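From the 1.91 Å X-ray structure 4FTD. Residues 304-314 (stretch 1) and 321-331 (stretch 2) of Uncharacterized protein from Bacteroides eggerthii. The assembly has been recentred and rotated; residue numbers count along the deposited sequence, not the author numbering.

Stretch 1, residues 304-314: RVGDTDQYLWS
Stretch 2, residues 321-331: TLVDESLGEKY

Antiparallel strand segments pair Tyr 311 with Val 323, Leu 312 with Leu 322 and Trp 313 with Thr 321, with the closest approach of the axes 4.6 Å and their N-to-C directions at 134°; 654 Å² is buried between the stretches. CA atoms lie 5.3 Å apart for Tyr 311 and Val 323, 4.7 Å for Leu 312 and Leu 322, and 5.2 Å for Trp 313 and Thr 321. Two pairs of reciprocal backbone hydrogen bonds fix this register, with Leu 312 and Leu 322 the non-hydrogen-bonded pair between them: Tyr 311 N to Val 323 O 3.0 Å, Val 323 N to Tyr 311 O 2.9 Å, Trp 313 N to Thr 321 O 2.8 Å and Thr 321 N to Trp 313 O 2.9 Å. Phi/psi are -137/161, -112/128 and -115/132 for Tyr 311, Leu 312 and Trp 313, and -129/130, -77/129 and -136/160 for Thr 321, Leu 322 and Val 323.

On the face of Tyr 311, Trp 313, Thr 321 and Val 323, the buried Trp 313 (chi1 t, chi2 35°) spreads its flat indole across the second stretch, offering a broad face to a methyl. Leu 327 (phi/psi 66/20, chi1 -124°) sets CD2 over that face like a knob, 4.0 Å from the centroid of the Trp 313 six-membered ring, a CH-pi contact 4° off the normal. Branched Val 323 (m) serves two neighbours: CG1 meets the ring edge 4.1 Å from Trp 313 CE3, CG2 packs 3.9 Å from Tyr 311 CB. Tyr 311 (m, chi2 71°) sets CE1 3.5 Å from Glu 325 CB, and a water joins Tyr 311 OH (2.7 Å) to Glu 325 OE1 (2.8 Å).

On the other face, Leu 322 (t, p) is long enough for CD1 to come 3.9 Å from Leu 312 CD2 (Leu 312 is m, t) and 3.8 Å from Gln 310 CB.

Beyond Val 323, a type I turn from Asp 324 to Leu 327 brings Leu 327 over one indole face. Asp 324 (p) braces this turn, OD1 accepting from Ser 326 N (2.9 Å) and Gly 328 N (2.8 Å). A second water links Asp 309 O (2.6 Å) to Glu 325 N (2.9 Å).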

# COMPACT_ATOMS: atom_id res chain seq x y z
N ARG A 304 6.54 -3.45 12.01
CA ARG A 304 7.09 -2.15 12.41
C ARG A 304 6.53 -1.00 11.58
O ARG A 304 6.41 -1.12 10.39
CB ARG A 304 8.61 -2.17 12.29
CG ARG A 304 9.32 -1.02 12.97
CD ARG A 304 10.82 -1.28 13.01
NE ARG A 304 11.51 -0.12 13.55
CZ ARG A 304 12.83 0.08 13.52
NH1 ARG A 304 13.66 -0.81 12.96
NH2 ARG A 304 13.34 1.19 14.04
N VAL A 305 6.17 0.08 12.24
CA VAL A 305 5.73 1.30 11.57
C VAL A 305 6.96 2.11 11.21
O VAL A 305 7.63 2.63 12.09
CB VAL A 305 4.83 2.11 12.51
CG1 VAL A 305 4.46 3.47 11.91
CG2 VAL A 305 3.59 1.28 12.79
N GLY A 306 7.28 2.19 9.93
CA GLY A 306 8.42 2.98 9.47
C GLY A 306 9.73 2.59 10.13
O GLY A 306 10.00 1.41 10.30
N ASP A 307 10.51 3.59 10.56
CA ASP A 307 11.74 3.32 11.29
C ASP A 307 11.51 3.75 12.74
O ASP A 307 12.45 4.15 13.40
CB ASP A 307 12.94 4.04 10.63
N THR A 308 10.28 3.65 13.24
CA THR A 308 9.94 4.03 14.63
C THR A 308 10.01 2.82 15.57
O THR A 308 10.17 1.68 15.13
CB THR A 308 8.51 4.64 14.72
OG1 THR A 308 7.52 3.60 14.56
CG2 THR A 308 8.32 5.73 13.64
N ASP A 309 9.82 3.06 16.86
CA ASP A 309 9.84 1.95 17.86
C ASP A 309 8.44 1.32 18.12
O ASP A 309 8.24 0.59 19.09
CB ASP A 309 10.55 2.41 19.17
CG ASP A 309 9.93 3.71 19.80
OD1 ASP A 309 8.93 4.28 19.28
OD2 ASP A 309 10.46 4.18 20.82
N GLN A 310 7.46 1.61 17.25
CA GLN A 310 6.11 1.05 17.35
C GLN A 310 5.76 0.14 16.18
O GLN A 310 6.36 0.21 15.11
CB GLN A 310 5.08 2.15 17.41
CG GLN A 310 5.26 3.08 18.59
CD GLN A 310 4.22 4.17 18.59
OE1 GLN A 310 3.94 4.77 17.54
NE2 GLN A 310 3.61 4.42 19.76
N TYR A 311 4.79 -0.73 16.42
CA TYR A 311 4.40 -1.80 15.49
C TYR A 311 2.90 -1.89 15.40
O TYR A 311 2.19 -1.39 16.30
CB TYR A 311 4.92 -3.17 16.00
CG TYR A 311 6.43 -3.25 16.11
CD1 TYR A 311 7.14 -2.54 17.11
CD2 TYR A 311 7.17 -4.01 15.20
CE1 TYR A 311 8.52 -2.59 17.17
CE2 TYR A 311 8.55 -4.07 15.27
CZ TYR A 311 9.22 -3.36 16.25
OH TYR A 311 10.59 -3.40 16.28
N LEU A 312 2.41 -2.52 14.33
CA LEU A 312 0.99 -2.78 14.19
C LEU A 312 0.82 -4.29 14.32
O LEU A 312 1.50 -5.05 13.68
CB LEU A 312 0.44 -2.25 12.88
CG LEU A 312 0.40 -0.76 12.63
CD1 LEU A 312 -0.29 -0.56 11.28
CD2 LEU A 312 -0.35 -0.03 13.75
N TRP A 313 -0.08 -4.70 15.21
CA TRP A 313 -0.42 -6.08 15.40
C TRP A 313 -1.87 -6.28 14.99
O TRP A 313 -2.72 -5.48 15.34
CB TRP A 313 -0.28 -6.42 16.88
CG TRP A 313 -0.75 -7.77 17.32
CD1 TRP A 313 -0.70 -8.95 16.61
CD2 TRP A 313 -1.27 -8.12 18.60
NE1 TRP A 313 -1.18 -9.98 17.35
CE2 TRP A 313 -1.51 -9.51 18.60
CE3 TRP A 313 -1.56 -7.38 19.76
CZ2 TRP A 313 -2.05 -10.19 19.69
CZ3 TRP A 313 -2.09 -8.06 20.87
CH2 TRP A 313 -2.32 -9.45 20.82
N SER A 314 -2.11 -7.31 14.20
CA SER A 314 -3.46 -7.75 13.92
C SER A 314 -3.52 -9.26 13.73
O SER A 314 -2.48 -9.96 13.56
CB SER A 314 -4.10 -7.00 12.74
OG SER A 314 -3.69 -7.53 11.49
N THR A 321 -3.95 -2.91 15.73
CA THR A 321 -3.64 -2.29 17.02
C THR A 321 -2.19 -1.82 17.02
O THR A 321 -1.26 -2.58 16.69
CB THR A 321 -3.84 -3.33 18.17
OG1 THR A 321 -5.18 -3.87 18.17
CG2 THR A 321 -3.51 -2.73 19.53
N LEU A 322 -1.99 -0.57 17.42
CA LEU A 322 -0.68 -0.01 17.60
C LEU A 322 -0.15 -0.56 18.94
O LEU A 322 -0.83 -0.45 19.97
CB LEU A 322 -0.76 1.53 17.65
CG LEU A 322 0.54 2.33 17.80
CD1 LEU A 322 1.39 2.10 16.56
CD2 LEU A 322 0.29 3.82 18.01
N VAL A 323 1.06 -1.12 18.93
CA VAL A 323 1.72 -1.69 20.11
C VAL A 323 3.20 -1.29 20.20
O VAL A 323 3.78 -0.87 19.22
CB VAL A 323 1.62 -3.24 20.09
CG1 VAL A 323 0.15 -3.68 20.02
CG2 VAL A 323 2.38 -3.81 18.91
N ASP A 324 3.79 -1.39 21.39
CA ASP A 324 5.24 -1.16 21.55
C ASP A 324 6.01 -2.42 21.16
O ASP A 324 5.39 -3.41 20.75
CB ASP A 324 5.57 -0.67 23.00
CG ASP A 324 5.20 -1.67 24.08
OD1 ASP A 324 5.27 -2.92 23.83
OD2 ASP A 324 4.85 -1.22 25.19
N GLU A 325 7.34 -2.44 21.27
CA GLU A 325 8.09 -3.63 20.81
C GLU A 325 7.95 -4.88 21.73
O GLU A 325 8.45 -5.94 21.40
CB GLU A 325 9.56 -3.33 20.47
CG GLU A 325 10.54 -3.15 21.63
CD GLU A 325 11.99 -3.26 21.17
OE1 GLU A 325 12.31 -2.76 20.08
OE2 GLU A 325 12.81 -3.85 21.89
N SER A 326 7.24 -4.74 22.85
CA SER A 326 6.88 -5.86 23.74
C SER A 326 5.43 -6.26 23.59
O SER A 326 4.91 -7.00 24.42
CB SER A 326 7.12 -5.44 25.21
OG SER A 326 8.50 -5.27 25.37
N LEU A 327 4.79 -5.76 22.54
CA LEU A 327 3.39 -6.00 22.26
C LEU A 327 2.43 -5.37 23.29
O LEU A 327 1.27 -5.77 23.38
CB LEU A 327 3.12 -7.51 22.11
CG LEU A 327 2.48 -7.89 20.79
CD1 LEU A 327 3.55 -7.75 19.71
CD2 LEU A 327 1.95 -9.31 20.88
N GLY A 328 2.90 -4.39 24.05
CA GLY A 328 2.02 -3.64 24.95
C GLY A 328 1.10 -2.78 24.09
O GLY A 328 1.58 -2.05 23.22
N GLU A 329 -0.22 -2.86 24.35
CA GLU A 329 -1.24 -2.22 23.51
C GLU A 329 -1.30 -0.71 23.73
O GLU A 329 -1.51 -0.28 24.83
CB GLU A 329 -2.62 -2.90 23.68
CG GLU A 329 -2.60 -4.37 23.19
CD GLU A 329 -3.97 -5.06 23.12
OE1 GLU A 329 -4.95 -4.44 22.65
OE2 GLU A 329 -4.07 -6.24 23.53
N LYS A 330 -1.08 0.06 22.68
CA LYS A 330 -1.12 1.54 22.73
C LYS A 330 -2.46 2.03 22.21
O LYS A 330 -3.01 2.95 22.76
CB LYS A 330 0.04 2.18 21.93
CG LYS A 330 1.24 2.68 22.74
CD LYS A 330 1.86 1.62 23.66
CE LYS A 330 2.90 2.23 24.60
NZ LYS A 330 3.06 1.44 25.86
N TYR A 331 -2.96 1.47 21.10
CA TYR A 331 -4.25 1.91 20.55
C TYR A 331 -4.89 0.86 19.65
O TYR A 331 -4.31 0.49 18.67
CB TYR A 331 -4.09 3.26 19.79
CG TYR A 331 -5.41 3.80 19.31
CD1 TYR A 331 -6.24 4.51 20.16
CD2 TYR A 331 -5.84 3.57 18.01
CE1 TYR A 331 -7.48 4.99 19.73
CE2 TYR A 331 -7.08 4.04 17.57
CZ TYR A 331 -7.89 4.74 18.44
OH TYR A 331 -9.09 5.19 18.00
O HOH W 1 8.37 0.19 21.69
O HOH W 2 11.60 -1.44 17.75